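Local coordinates for protein NAD nucleotidase (Haemophilus influenzae, PDB 3ZTV) that degrades NAD to adenosine and nicotinamide riboside, acting as both a pyrophosphatase and a zinc-containing 5'-nucleotidase of the periplasm, at residues R373-A378 against F466-G471; I472-N477 against S565-N570; E383-T388 against G410-D415; L404-A409 against D522-F527; A453-L458 against G484-S489. One frame throughout, in Å; residues are numbered along the deposited sequence.

Contact 1: R373-A378 against F466-G471; sequences RIPNKA and FPYGAG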
# COMPACT_ATOMS: atom_id res chain seq x y z
N ARG A 373 -16.53 27.95 -37.64
CA ARG A 373 -16.35 26.57 -37.19
C ARG A 373 -15.25 25.84 -37.94
O ARG A 373 -14.47 25.09 -37.34
CB ARG A 373 -17.65 25.79 -37.27
CG ARG A 373 -18.64 26.15 -36.19
CD ARG A 373 -19.99 25.49 -36.44
NE ARG A 373 -20.93 25.72 -35.35
CZ ARG A 373 -22.18 25.27 -35.35
NH1 ARG A 373 -22.62 24.56 -36.38
NH2 ARG A 373 -22.98 25.52 -34.32
N ILE A 374 -15.19 26.04 -39.26
CA ILE A 374 -14.21 25.36 -40.10
C ILE A 374 -13.29 26.38 -40.77
O ILE A 374 -13.76 27.33 -41.38
CB ILE A 374 -14.90 24.51 -41.18
CG1 ILE A 374 -15.85 23.50 -40.53
CG2 ILE A 374 -13.87 23.80 -42.04
CD1 ILE A 374 -16.69 22.72 -41.51
N PRO A 375 -11.97 26.18 -40.64
CA PRO A 375 -11.04 27.16 -41.22
C PRO A 375 -11.11 27.17 -42.74
O PRO A 375 -11.40 26.13 -43.34
CB PRO A 375 -9.66 26.66 -40.78
CG PRO A 375 -9.94 25.71 -39.64
CD PRO A 375 -11.26 25.10 -39.95
N ASN A 376 -10.86 28.33 -43.34
CA ASN A 376 -10.74 28.45 -44.80
C ASN A 376 -12.00 28.13 -45.59
O ASN A 376 -11.93 27.78 -46.77
CB ASN A 376 -9.55 27.62 -45.30
CG ASN A 376 -8.22 28.22 -44.91
OD1 ASN A 376 -8.00 29.43 -45.04
ND2 ASN A 376 -7.31 27.39 -44.40
N LYS A 377 -13.16 28.24 -44.94
CA LYS A 377 -14.43 28.12 -45.63
C LYS A 377 -15.03 29.51 -45.85
O LYS A 377 -14.67 30.46 -45.16
CB LYS A 377 -15.41 27.25 -44.84
CG LYS A 377 -15.12 25.76 -44.92
CD LYS A 377 -15.10 25.28 -46.36
CE LYS A 377 -14.96 23.77 -46.46
NZ LYS A 377 -16.26 23.09 -46.74
N ALA A 378 -15.94 29.62 -46.82
CA ALA A 378 -16.61 30.88 -47.08
C ALA A 378 -17.26 31.42 -45.81
O ALA A 378 -17.97 30.70 -45.11
CB ALA A 378 -17.66 30.70 -48.18
N PHE A 466 -16.41 20.17 -35.59
CA PHE A 466 -15.02 20.36 -35.99
C PHE A 466 -14.12 20.56 -34.78
O PHE A 466 -14.39 21.43 -33.95
CB PHE A 466 -14.88 21.51 -36.99
CG PHE A 466 -13.61 21.45 -37.77
CD1 PHE A 466 -12.44 21.98 -37.26
CD2 PHE A 466 -13.58 20.82 -39.01
CE1 PHE A 466 -11.26 21.91 -37.97
CE2 PHE A 466 -12.40 20.74 -39.73
CZ PHE A 466 -11.23 21.29 -39.21
N PRO A 467 -13.03 19.77 -34.66
CA PRO A 467 -12.23 19.74 -33.44
C PRO A 467 -11.04 20.70 -33.42
O PRO A 467 -10.35 20.86 -34.43
CB PRO A 467 -11.71 18.30 -33.42
CG PRO A 467 -11.50 17.99 -34.87
CD PRO A 467 -12.62 18.71 -35.61
N TYR A 468 -10.81 21.31 -32.27
CA TYR A 468 -9.62 22.12 -32.03
C TYR A 468 -9.07 21.69 -30.68
O TYR A 468 -9.83 21.31 -29.79
CB TYR A 468 -9.97 23.61 -31.97
CG TYR A 468 -10.49 24.20 -33.27
CD1 TYR A 468 -11.81 24.01 -33.66
CD2 TYR A 468 -9.67 24.95 -34.10
CE1 TYR A 468 -12.30 24.55 -34.84
CE2 TYR A 468 -10.14 25.50 -35.28
CZ TYR A 468 -11.46 25.29 -35.65
OH TYR A 468 -11.95 25.83 -36.83
N GLY A 469 -7.75 21.76 -30.52
CA GLY A 469 -7.11 21.26 -29.32
C GLY A 469 -6.09 22.18 -28.67
O GLY A 469 -5.66 23.19 -29.23
N ALA A 470 -5.74 21.81 -27.44
CA ALA A 470 -4.67 22.45 -26.69
C ALA A 470 -3.67 21.36 -26.32
O ALA A 470 -4.07 20.28 -25.89
CB ALA A 470 -5.21 23.12 -25.45
N GLY A 471 -2.38 21.63 -26.49
CA GLY A 471 -1.36 20.60 -26.28
C GLY A 471 -1.30 19.61 -27.43
O GLY A 471 -0.49 18.67 -27.41
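The ring of Phe466 meets the 373-378 loop through Pro375 and Ile374, while Pro467 CD sits 3.5 Å above one of its faces, offset toward the rim. Phe466 CG is anti to the backbone N (chi1 -161°), which sets the ring against the loop. Pro375 and Phe466 approach tip to tip in an off-centre CH-pi contact, with CD 4.2 Å from the ring centroid and 29° off the normal. The Ile374 and Phe466 side chains cross at about a right angle, Ile374 CG1 lying 3.8 Å from Phe466 CD2. At the edge of the Tyr468 ring, in its plane, stands the carbonyl oxygen of Arg373. Tyr468 OH donates to that Arg373 O over 2.7 Å, from above the carbonyl plane, and the same hydroxyl touches Pro375 CD at 3.3 Å. Beyond the contact, Tyr468 OH also takes the backbone N-H of Ser385, and Phe569 packs edge-to-face with Phe466. The Arg373 side chain comes within about 5 Å of bound adenosine, and its NH1 hydrogen-bonds Thr463 OG1. The polar part of this buried interface thus rests on one phenol, tying the backbone of a probable substrate-binding arginine to an edge strand.

Contact 2: I472-N477 against S565-N570; sequences IRYEAN and SNVKFN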
# COMPACT_ATOMS: atom_id res chain seq x y z
N ILE A 472 -2.16 19.81 -28.42
CA ILE A 472 -2.17 19.03 -29.65
C ILE A 472 -2.46 19.98 -30.80
O ILE A 472 -3.26 20.90 -30.66
CB ILE A 472 -3.22 17.88 -29.62
CG1 ILE A 472 -3.11 17.01 -30.88
CG2 ILE A 472 -4.63 18.45 -29.46
CD1 ILE A 472 -3.85 15.68 -30.80
N ARG A 473 -1.78 19.77 -31.92
CA ARG A 473 -2.02 20.57 -33.11
C ARG A 473 -1.92 19.66 -34.32
O ARG A 473 -1.22 18.65 -34.28
CB ARG A 473 -1.03 21.74 -33.21
CG ARG A 473 0.42 21.33 -33.41
CD ARG A 473 1.34 22.53 -33.29
NE ARG A 473 2.72 22.19 -33.62
CZ ARG A 473 3.77 22.98 -33.38
NH1 ARG A 473 3.59 24.15 -32.79
NH2 ARG A 473 4.99 22.59 -33.72
N TYR A 474 -2.65 19.99 -35.38
CA TYR A 474 -2.67 19.10 -36.53
C TYR A 474 -2.91 19.85 -37.84
O TYR A 474 -3.41 20.98 -37.85
CB TYR A 474 -3.71 17.97 -36.34
CG TYR A 474 -5.15 18.44 -36.40
CD1 TYR A 474 -5.82 18.87 -35.26
CD2 TYR A 474 -5.84 18.44 -37.60
CE1 TYR A 474 -7.15 19.30 -35.33
CE2 TYR A 474 -7.17 18.86 -37.68
CZ TYR A 474 -7.82 19.29 -36.54
OH TYR A 474 -9.13 19.71 -36.65
N GLU A 475 -2.51 19.20 -38.92
CA GLU A 475 -2.84 19.64 -40.27
C GLU A 475 -3.69 18.55 -40.90
O GLU A 475 -3.47 17.36 -40.67
CB GLU A 475 -1.57 19.86 -41.11
CG GLU A 475 -1.86 20.26 -42.56
CD GLU A 475 -0.63 20.66 -43.35
OE1 GLU A 475 0.46 20.82 -42.76
OE2 GLU A 475 -0.76 20.81 -44.59
N ALA A 476 -4.68 18.97 -41.68
CA ALA A 476 -5.58 18.03 -42.33
C ALA A 476 -6.05 18.58 -43.67
O ALA A 476 -6.04 19.80 -43.88
CB ALA A 476 -6.78 17.74 -41.42
N ASN A 477 -6.45 17.68 -44.56
CA ASN A 477 -7.03 18.06 -45.85
C ASN A 477 -8.53 17.82 -45.84
O ASN A 477 -8.99 16.83 -45.27
CB ASN A 477 -6.42 17.24 -46.99
CG ASN A 477 -4.94 17.49 -47.17
OD1 ASN A 477 -4.46 18.61 -47.01
ND2 ASN A 477 -4.21 16.43 -47.50
N SER A 565 -5.18 28.75 -34.11
CA SER A 565 -6.14 27.80 -33.55
C SER A 565 -5.59 26.39 -33.35
O SER A 565 -6.36 25.48 -33.03
CB SER A 565 -7.34 27.72 -34.48
OG SER A 565 -6.96 27.14 -35.72
N ASN A 566 -4.29 26.19 -33.56
CA ASN A 566 -3.68 24.85 -33.50
C ASN A 566 -4.20 23.90 -34.59
O ASN A 566 -4.06 22.68 -34.48
CB ASN A 566 -3.85 24.21 -32.11
CG ASN A 566 -2.85 24.71 -31.08
OD1 ASN A 566 -3.03 24.52 -29.87
ND2 ASN A 566 -1.78 25.34 -31.55
N VAL A 567 -4.79 24.47 -35.63
CA VAL A 567 -5.29 23.68 -36.75
C VAL A 567 -4.92 24.32 -38.09
O VAL A 567 -5.17 25.51 -38.30
CB VAL A 567 -6.82 23.51 -36.71
CG1 VAL A 567 -7.30 22.76 -37.94
CG2 VAL A 567 -7.24 22.77 -35.44
N LYS A 568 -4.31 23.53 -38.97
CA LYS A 568 -4.14 23.94 -40.36
C LYS A 568 -5.01 23.05 -41.22
O LYS A 568 -4.75 21.86 -41.37
CB LYS A 568 -2.68 23.86 -40.82
CG LYS A 568 -2.51 24.27 -42.29
CD LYS A 568 -1.05 24.43 -42.71
CE LYS A 568 -0.96 24.79 -44.19
NZ LYS A 568 0.42 25.12 -44.62
N PHE A 569 -6.06 23.64 -41.78
CA PHE A 569 -7.02 22.88 -42.57
C PHE A 569 -6.98 23.32 -44.02
O PHE A 569 -7.26 24.48 -44.35
CB PHE A 569 -8.43 23.05 -41.99
CG PHE A 569 -9.48 22.22 -42.68
CD1 PHE A 569 -9.48 20.84 -42.55
CD2 PHE A 569 -10.47 22.81 -43.45
CE1 PHE A 569 -10.44 20.07 -43.18
CE2 PHE A 569 -11.43 22.04 -44.09
CZ PHE A 569 -11.42 20.67 -43.95
N ASN A 570 -6.61 22.39 -44.89
CA ASN A 570 -6.50 22.68 -46.32
C ASN A 570 -7.84 22.39 -47.00
O ASN A 570 -8.17 21.24 -47.25
CB ASN A 570 -5.38 21.85 -46.94
CG ASN A 570 -4.05 22.01 -46.20
OD1 ASN A 570 -3.39 21.02 -45.87
ND2 ASN A 570 -3.66 23.25 -45.93
O HOH W 1 -5.63 21.22 -32.42
O HOH W 2 1.50 22.79 -44.84
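Tyr474 to Asn477 pair in parallel with Val567 to Asn570, adding the last strand of the chain to the edge of a four-stranded mixed sheet; the axes run 4.7 Å apart at 11°. Four backbone hydrogen bonds alternate between the strands. The longest, from Tyr474 N to Asn566 O, measures 3.2 Å; the others run from Lys568 N to Tyr474 O, Ala476 N to Lys568 O and Asn570 N to Ala476 O. Apolar contacts lie on the buried face. Tyr474 and Val567 point the same way, side by side, and Val567 CG2 reaches Tyr474 CE1 at 3.5 Å; Ala476 CB faces Phe569 CD1. Tyr474 OH continues to the carbonyl of Pro467. On the other face the extended chains of Glu475 and Lys568 run alongside each other, but their charges remain beyond a salt bridge, Glu475 OE2 being 4.5 Å from Lys568 NZ. One water accepts from Lys568 NZ and donates weakly to Glu475 OE2. At the start of the pairing another water donates to both Ile472 O and Asn566 O, 3.0 Å from each.

Contact 3: E383-T388 against G410-D415; sequences EGSIAT and GGVRAD. With ADN (adenosine), chain D.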
# COMPACT_ATOMS: atom_id res chain seq x y z
N GLU A 383 -7.79 30.74 -39.87
CA GLU A 383 -7.52 30.00 -38.63
C GLU A 383 -8.76 29.29 -38.09
O GLU A 383 -8.66 28.42 -37.22
CB GLU A 383 -6.95 30.92 -37.56
CG GLU A 383 -5.59 31.51 -37.90
CD GLU A 383 -4.46 30.52 -37.72
OE1 GLU A 383 -4.64 29.52 -37.00
OE2 GLU A 383 -3.37 30.74 -38.30
N GLY A 384 -9.93 29.65 -38.60
CA GLY A 384 -11.17 29.07 -38.11
C GLY A 384 -11.47 29.54 -36.70
O GLY A 384 -11.28 30.71 -36.37
N SER A 385 -11.91 28.61 -35.86
CA SER A 385 -12.41 28.97 -34.54
C SER A 385 -11.31 29.07 -33.48
O SER A 385 -11.12 28.15 -32.68
CB SER A 385 -13.47 27.96 -34.09
OG SER A 385 -14.19 28.47 -32.98
N ILE A 386 -10.58 30.18 -33.48
CA ILE A 386 -9.55 30.41 -32.48
C ILE A 386 -10.16 30.41 -31.07
O ILE A 386 -9.53 29.97 -30.11
CB ILE A 386 -8.79 31.75 -32.72
CG1 ILE A 386 -8.10 31.71 -34.09
CG2 ILE A 386 -7.77 31.98 -31.63
CD1 ILE A 386 -7.40 33.02 -34.46
N ALA A 387 -11.40 30.87 -30.96
CA ALA A 387 -12.10 30.85 -29.68
C ALA A 387 -12.22 29.42 -29.13
O ALA A 387 -12.15 29.23 -27.92
CB ALA A 387 -13.47 31.52 -29.79
N THR A 388 -12.39 28.44 -30.01
CA THR A 388 -12.44 27.04 -29.57
C THR A 388 -11.08 26.58 -29.04
O THR A 388 -11.02 25.87 -28.03
CB THR A 388 -12.93 26.11 -30.69
OG1 THR A 388 -14.24 26.53 -31.11
CG2 THR A 388 -13.02 24.68 -30.19
N GLY A 410 -18.69 23.76 -32.12
CA GLY A 410 -20.08 24.09 -31.82
C GLY A 410 -20.30 24.44 -30.36
O GLY A 410 -21.38 24.91 -29.99
N GLY A 411 -19.29 24.20 -29.53
CA GLY A 411 -19.39 24.49 -28.11
C GLY A 411 -19.07 25.94 -27.80
O GLY A 411 -19.09 26.35 -26.63
N VAL A 412 -18.75 26.71 -28.83
CA VAL A 412 -18.45 28.13 -28.69
C VAL A 412 -19.34 28.94 -29.65
O VAL A 412 -19.26 28.78 -30.87
CB VAL A 412 -16.95 28.42 -28.91
CG1 VAL A 412 -16.10 27.35 -28.22
CG2 VAL A 412 -16.61 28.49 -30.39
N ARG A 413 -20.20 29.79 -29.09
CA ARG A 413 -21.30 30.38 -29.86
C ARG A 413 -21.01 31.74 -30.49
O ARG A 413 -21.83 32.25 -31.25
CB ARG A 413 -22.55 30.50 -28.98
CG ARG A 413 -23.29 29.20 -28.75
CD ARG A 413 -24.54 29.46 -27.91
NE ARG A 413 -25.54 28.42 -28.07
CZ ARG A 413 -26.65 28.34 -27.34
NH1 ARG A 413 -26.89 29.24 -26.40
NH2 ARG A 413 -27.52 27.36 -27.55
N ALA A 414 -19.87 32.33 -30.17
CA ALA A 414 -19.55 33.65 -30.70
C ALA A 414 -18.06 33.94 -30.61
O ALA A 414 -17.32 33.23 -29.92
CB ALA A 414 -20.34 34.73 -29.97
N ASP A 415 -17.62 34.98 -31.32
CA ASP A 415 -16.25 35.44 -31.20
C ASP A 415 -16.01 35.85 -29.76
O ASP A 415 -16.94 36.30 -29.08
CB ASP A 415 -15.99 36.67 -32.09
CG ASP A 415 -16.18 36.39 -33.58
OD1 ASP A 415 -16.45 35.25 -33.98
OD2 ASP A 415 -16.03 37.35 -34.37
O5' ADN D . -26.73 23.24 -32.52
C5' ADN D . -26.25 21.92 -32.28
C4' ADN D . -24.74 21.95 -32.16
O4' ADN D . -24.35 22.65 -30.97
C3' ADN D . -24.11 20.58 -32.05
O3' ADN D . -23.79 20.05 -33.34
C2' ADN D . -22.87 20.82 -31.22
O2' ADN D . -21.76 21.19 -32.05
C1' ADN D . -23.23 22.01 -30.35
N9 ADN D . -23.62 21.54 -29.01
C8 ADN D . -24.85 21.22 -28.57
N7 ADN D . -24.82 20.82 -27.27
C5 ADN D . -23.53 20.88 -26.86
C6 ADN D . -22.77 20.61 -25.62
N6 ADN D . -23.38 20.17 -24.49
N1 ADN D . -21.44 20.81 -25.64
C2 ADN D . -20.80 21.25 -26.74
N3 ADN D . -21.42 21.51 -27.90
C4 ADN D . -22.76 21.36 -28.01
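Val412 plugs its two methyls against the first turn of helix 386-396, and most of the surface buried here belongs to it, Ala387 and Thr388. Its CG2, lodged between the backbone N and the carbonyl carbon, rests 3.2 Å from Thr388 OG1 and 3.5 Å from Ser385 OG; CG1 meets the same Thr388 hydroxyl at 3.5 Å. The Thr388 and Val412 side chains cross at about a right angle. Ala387 CB is more distant, 4.4 Å from Val412 CG2, and also approaches Ala414 O at 4.2 Å. Across the interface there is no hydrogen bond: the hydroxyl under the valine is engaged within its own segment, Thr388 OG1 donating to Ser385 OG over 2.7 Å. Ser385 is the N-cap residue of the helix. Just before Val412, Gly410 and Gly411 pass close to the nucleoside, with Gly410 CA 3.4 Å from adenosine O2' and Gly411 CA 3.6 Å from adenosine N3. The valine thus packs the helix start against the glycine-containing wall of the adenosine pocket.

Contact 4: L404-A409 against D522-F527; sequences LTIQNA and DGYKTF. With ADN (adenosine), chain D.
With chi1 at 64°, Asn408 holds CG between its backbone N and carbonyl carbon, which turns CG toward adenine N3, while chi1 of -112° in Asp522 directs that residue's CG at the ribose hydroxyls. The two side chains cross at about a right angle, amide and carboxylate planes 84° apart, and Asn408 ND2 gives Asp522 OD2 a weak bond of 3.3 Å. Both groups also bind adenosine. ND2 of Asn408 donates almost straight to adenine N3 at 3.1 Å, and weakly to the ribose O2'. Asp522 takes the two ribose hydroxyls one on each oxygen: O3' donates to OD1 and O2' to OD2, each at 2.7 Å. Asn514 ND2 holds Asn408 OD1, which fixes which way the amide faces. Tyr524, the N-cap of helix 525-530, packs its OH 3.5 Å from Asn408 CB and hydrogen-bonds Ala465 O, while Ile406 CG2 lies at its ring edge, 4.2 Å from CE2. Strand end and helix-start loop contribute part of the adenosine pocket, with Asp522 binding the 2',3'-diol.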
# COMPACT_ATOMS: atom_id res chain seq x y z
N LEU A 404 -3.29 16.52 -23.52
CA LEU A 404 -3.92 17.30 -24.57
C LEU A 404 -5.41 17.35 -24.32
O LEU A 404 -5.97 16.47 -23.65
CB LEU A 404 -3.63 16.67 -25.95
CG LEU A 404 -4.16 15.26 -26.19
CD1 LEU A 404 -5.45 15.30 -27.00
CD2 LEU A 404 -3.11 14.36 -26.88
N THR A 405 -6.05 18.39 -24.82
CA THR A 405 -7.51 18.47 -24.76
C THR A 405 -8.08 18.73 -26.15
O THR A 405 -7.41 19.31 -27.01
CB THR A 405 -7.98 19.59 -23.82
OG1 THR A 405 -7.42 20.83 -24.25
CG2 THR A 405 -7.57 19.30 -22.38
N ILE A 406 -9.32 18.31 -26.35
CA ILE A 406 -10.02 18.50 -27.62
C ILE A 406 -11.41 19.06 -27.35
O ILE A 406 -12.14 18.53 -26.50
CB ILE A 406 -10.15 17.17 -28.39
CG1 ILE A 406 -8.75 16.63 -28.73
CG2 ILE A 406 -11.01 17.34 -29.63
CD1 ILE A 406 -8.75 15.21 -29.27
N GLN A 407 -11.77 20.13 -28.05
CA GLN A 407 -13.06 20.81 -27.90
C GLN A 407 -13.71 20.95 -29.27
O GLN A 407 -13.04 21.24 -30.27
CB GLN A 407 -12.87 22.19 -27.25
CG GLN A 407 -14.14 23.06 -27.14
CD GLN A 407 -15.13 22.57 -26.08
OE1 GLN A 407 -14.89 21.59 -25.39
NE2 GLN A 407 -16.25 23.26 -25.97
N ASN A 408 -15.02 20.74 -29.34
CA ASN A 408 -15.76 20.90 -30.59
C ASN A 408 -16.17 22.36 -30.83
O ASN A 408 -16.59 23.05 -29.89
CB ASN A 408 -17.00 20.00 -30.61
CG ASN A 408 -18.01 20.36 -29.54
OD1 ASN A 408 -17.69 20.39 -28.35
ND2 ASN A 408 -19.24 20.66 -29.96
N ALA A 409 -16.05 22.82 -32.07
CA ALA A 409 -16.32 24.22 -32.43
C ALA A 409 -17.74 24.68 -32.11
O ALA A 409 -17.97 25.86 -31.86
CB ALA A 409 -16.00 24.47 -33.91
N ASP A 522 -22.06 14.45 -31.50
CA ASP A 522 -21.41 15.18 -32.59
C ASP A 522 -20.48 14.29 -33.42
O ASP A 522 -19.49 14.76 -33.98
CB ASP A 522 -20.65 16.40 -32.06
CG ASP A 522 -21.28 17.72 -32.49
OD1 ASP A 522 -22.41 17.70 -33.03
OD2 ASP A 522 -20.64 18.78 -32.30
N GLY A 523 -20.80 13.00 -33.50
CA GLY A 523 -20.05 12.08 -34.33
C GLY A 523 -18.68 11.68 -33.82
O GLY A 523 -17.88 11.11 -34.56
N TYR A 524 -18.39 11.96 -32.55
CA TYR A 524 -17.13 11.56 -31.94
C TYR A 524 -17.16 10.07 -31.61
O TYR A 524 -17.11 9.66 -30.44
CB TYR A 524 -16.84 12.42 -30.70
CG TYR A 524 -16.32 13.81 -31.02
CD1 TYR A 524 -17.09 14.73 -31.72
CD2 TYR A 524 -15.05 14.21 -30.61
CE1 TYR A 524 -16.61 16.01 -32.01
CE2 TYR A 524 -14.56 15.47 -30.89
CZ TYR A 524 -15.34 16.36 -31.60
OH TYR A 524 -14.85 17.61 -31.87
N LYS A 525 -17.23 9.25 -32.66
CA LYS A 525 -17.42 7.81 -32.52
C LYS A 525 -16.43 7.15 -31.57
O LYS A 525 -16.82 6.33 -30.72
CB LYS A 525 -17.37 7.12 -33.89
CG LYS A 525 -18.53 7.49 -34.81
CD LYS A 525 -18.45 6.75 -36.14
CE LYS A 525 -19.59 7.16 -37.06
NZ LYS A 525 -19.40 6.65 -38.45
N THR A 526 -15.16 7.50 -31.70
CA THR A 526 -14.12 6.89 -30.87
C THR A 526 -14.37 7.10 -29.38
O THR A 526 -14.23 6.16 -28.59
CB THR A 526 -12.70 7.36 -31.28
OG1 THR A 526 -12.37 6.82 -32.57
CG2 THR A 526 -11.67 6.91 -30.27
N PHE A 527 -14.74 8.31 -28.98
CA PHE A 527 -15.07 8.56 -27.57
C PHE A 527 -16.27 7.72 -27.14
O PHE A 527 -16.31 7.21 -26.01
CB PHE A 527 -15.38 10.04 -27.31
CG PHE A 527 -14.16 10.94 -27.29
CD1 PHE A 527 -12.90 10.45 -27.00
CD2 PHE A 527 -14.30 12.30 -27.53
CE1 PHE A 527 -11.79 11.30 -26.97
CE2 PHE A 527 -13.21 13.15 -27.50
CZ PHE A 527 -11.96 12.66 -27.22
O5' ADN D . -26.73 23.24 -32.52
C5' ADN D . -26.25 21.92 -32.28
C4' ADN D . -24.74 21.95 -32.16
O4' ADN D . -24.35 22.65 -30.97
C3' ADN D . -24.11 20.58 -32.05
O3' ADN D . -23.79 20.05 -33.34
C2' ADN D . -22.87 20.82 -31.22
O2' ADN D . -21.76 21.19 -32.05
C1' ADN D . -23.23 22.01 -30.35
N9 ADN D . -23.62 21.54 -29.01
C8 ADN D . -24.85 21.22 -28.57
N7 ADN D . -24.82 20.82 -27.27
C5 ADN D . -23.53 20.88 -26.86
C6 ADN D . -22.77 20.61 -25.62
N6 ADN D . -23.38 20.17 -24.49
N1 ADN D . -21.44 20.81 -25.64
C2 ADN D . -20.80 21.25 -26.74
N3 ADN D . -21.42 21.51 -27.90
C4 ADN D . -22.76 21.36 -28.01

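Contact 5: A453-L458 against G484-S489; sequences AMQFAL and GKRLVS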
# COMPACT_ATOMS: atom_id res chain seq x y z
N ALA A 453 -14.42 13.33 -35.94
CA ALA A 453 -15.02 14.64 -35.77
C ALA A 453 -15.05 15.43 -37.09
O ALA A 453 -16.06 16.04 -37.42
CB ALA A 453 -14.28 15.42 -34.70
N MET A 454 -13.95 15.40 -37.83
CA MET A 454 -13.89 16.06 -39.14
C MET A 454 -14.90 15.47 -40.13
O MET A 454 -15.54 16.21 -40.89
CB MET A 454 -12.48 16.01 -39.72
CG MET A 454 -11.50 16.93 -39.02
SD MET A 454 -9.92 17.07 -39.89
CE MET A 454 -9.22 15.45 -39.55
N GLN A 455 -15.04 14.15 -40.12
CA GLN A 455 -16.01 13.50 -41.00
C GLN A 455 -17.45 13.96 -40.72
O GLN A 455 -18.22 14.22 -41.65
CB GLN A 455 -15.91 11.97 -40.88
CG GLN A 455 -17.00 11.20 -41.60
CD GLN A 455 -16.93 11.32 -43.12
OE1 GLN A 455 -15.92 11.74 -43.68
NE2 GLN A 455 -18.02 10.95 -43.79
N PHE A 456 -17.81 14.08 -39.45
CA PHE A 456 -19.14 14.55 -39.07
C PHE A 456 -19.31 16.01 -39.46
O PHE A 456 -20.34 16.40 -40.01
CB PHE A 456 -19.36 14.36 -37.56
CG PHE A 456 -20.82 14.40 -37.14
CD1 PHE A 456 -21.63 13.28 -37.29
CD2 PHE A 456 -21.36 15.53 -36.56
CE1 PHE A 456 -22.95 13.31 -36.89
CE2 PHE A 456 -22.68 15.56 -36.17
CZ PHE A 456 -23.48 14.45 -36.33
N ALA A 457 -18.29 16.83 -39.20
CA ALA A 457 -18.36 18.26 -39.49
C ALA A 457 -18.49 18.56 -40.98
O ALA A 457 -19.19 19.50 -41.37
CB ALA A 457 -17.13 18.98 -38.93
N LEU A 458 -17.81 17.77 -41.80
CA LEU A 458 -17.69 18.07 -43.22
C LEU A 458 -18.70 17.34 -44.09
O LEU A 458 -19.05 17.82 -45.17
CB LEU A 458 -16.27 17.72 -43.70
CG LEU A 458 -15.14 18.56 -43.11
CD1 LEU A 458 -13.80 17.86 -43.32
CD2 LEU A 458 -15.13 19.96 -43.71
N GLY A 484 -8.53 6.96 -47.06
CA GLY A 484 -9.72 7.51 -46.42
C GLY A 484 -9.43 8.47 -45.28
O GLY A 484 -10.34 8.84 -44.54
N LYS A 485 -8.18 8.88 -45.15
CA LYS A 485 -7.75 9.73 -44.03
C LYS A 485 -7.57 11.19 -44.43
O LYS A 485 -7.08 11.50 -45.52
CB LYS A 485 -6.44 9.20 -43.44
CG LYS A 485 -6.51 7.76 -42.96
CD LYS A 485 -7.46 7.62 -41.77
CE LYS A 485 -7.53 6.17 -41.29
NZ LYS A 485 -8.24 6.02 -39.98
N ARG A 486 -7.95 12.10 -43.54
CA ARG A 486 -7.75 13.53 -43.76
C ARG A 486 -6.50 14.08 -43.06
O ARG A 486 -5.97 15.12 -43.47
CB ARG A 486 -8.99 14.33 -43.32
CG ARG A 486 -10.25 14.06 -44.13
CD ARG A 486 -11.35 15.06 -43.77
NE ARG A 486 -12.53 14.91 -44.63
CZ ARG A 486 -13.49 14.02 -44.43
NH1 ARG A 486 -13.44 13.18 -43.40
NH2 ARG A 486 -14.53 13.97 -45.27
N LEU A 487 -6.05 13.42 -42.00
CA LEU A 487 -4.91 13.93 -41.25
C LEU A 487 -3.61 13.90 -42.04
O LEU A 487 -3.30 12.91 -42.72
CB LEU A 487 -4.74 13.19 -39.92
CG LEU A 487 -5.74 13.55 -38.82
CD1 LEU A 487 -5.60 12.60 -37.65
CD2 LEU A 487 -5.57 14.99 -38.36
N VAL A 488 -2.85 14.99 -41.94
CA VAL A 488 -1.55 15.12 -42.60
C VAL A 488 -0.43 15.00 -41.57
O VAL A 488 0.56 14.31 -41.79
CB VAL A 488 -1.44 16.47 -43.33
CG1 VAL A 488 -0.02 16.71 -43.84
CG2 VAL A 488 -2.43 16.52 -44.48
N SER A 489 -0.59 15.68 -40.44
CA SER A 489 0.39 15.63 -39.36
C SER A 489 -0.30 15.88 -38.02
O SER A 489 -1.28 16.62 -37.96
CB SER A 489 1.48 16.67 -39.59
OG SER A 489 0.98 17.99 -39.46
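Two hydrogen bonds join Arg486 to Gln455, both ending on one oxygen: NH1 reaches Gln455 OE1 at 2.9 Å and NH2 reaches the same OE1 at 3.1 Å. The acceptor lies in the guanidinium plane, while amide and guanidinium planes are turned 34° apart. Gln455 CG is anti to the backbone N and the chain then bends at chi2 (67°), which carries CD round toward the arginine. NE of Arg486 is engaged by the carbonyl of Glu478, and NE2 of Gln455 by Asp460, so both flat groups are held from more than one side. Within the C-terminal domain, helix 443-460 here lies against the loop and first residues of strand 487-493; Glu451 of that helix accepts the backbone N-H groups of Arg486 and Leu487. Van der Waals contacts flank the polar pair. Leu458 comes tip to tip with Arg486 and lays CD1 over one guanidinium face, 3.5 Å from NE. Met454 slides past Arg486 in the opposite direction, its CE 3.9 Å from Arg486 CB. The apolar pair is Met454 with Leu487, crossing at about a right angle, with CE 3.9 Å from Leu487 CD2.

Overall arrangement
All five contacts lie on the same side of the chain's centre, their own centres 7 to 18 Å apart, the farthest pair, 3 and 5, not touching. Contacts 1 and 4 share the five-stranded sheet, where strands 467-470 and 404-408 are neighbours; contacts 2 and 5 share the four-stranded one through strands 472-477 and 487-493. Strand 467-470 runs almost directly into 472-477, linking the two sheets, and helix 443-460 of contact 5 packs near both. Along the chain contact 3 falls within the span of contact 1, contact 5 within that of contact 4, while contacts 1 and 4 interleave. Contacts 3 and 4 line the adenosine pocket; contacts 1, 2 and 5 pack around them, 2 and 5 lying farthest from the chain's centre.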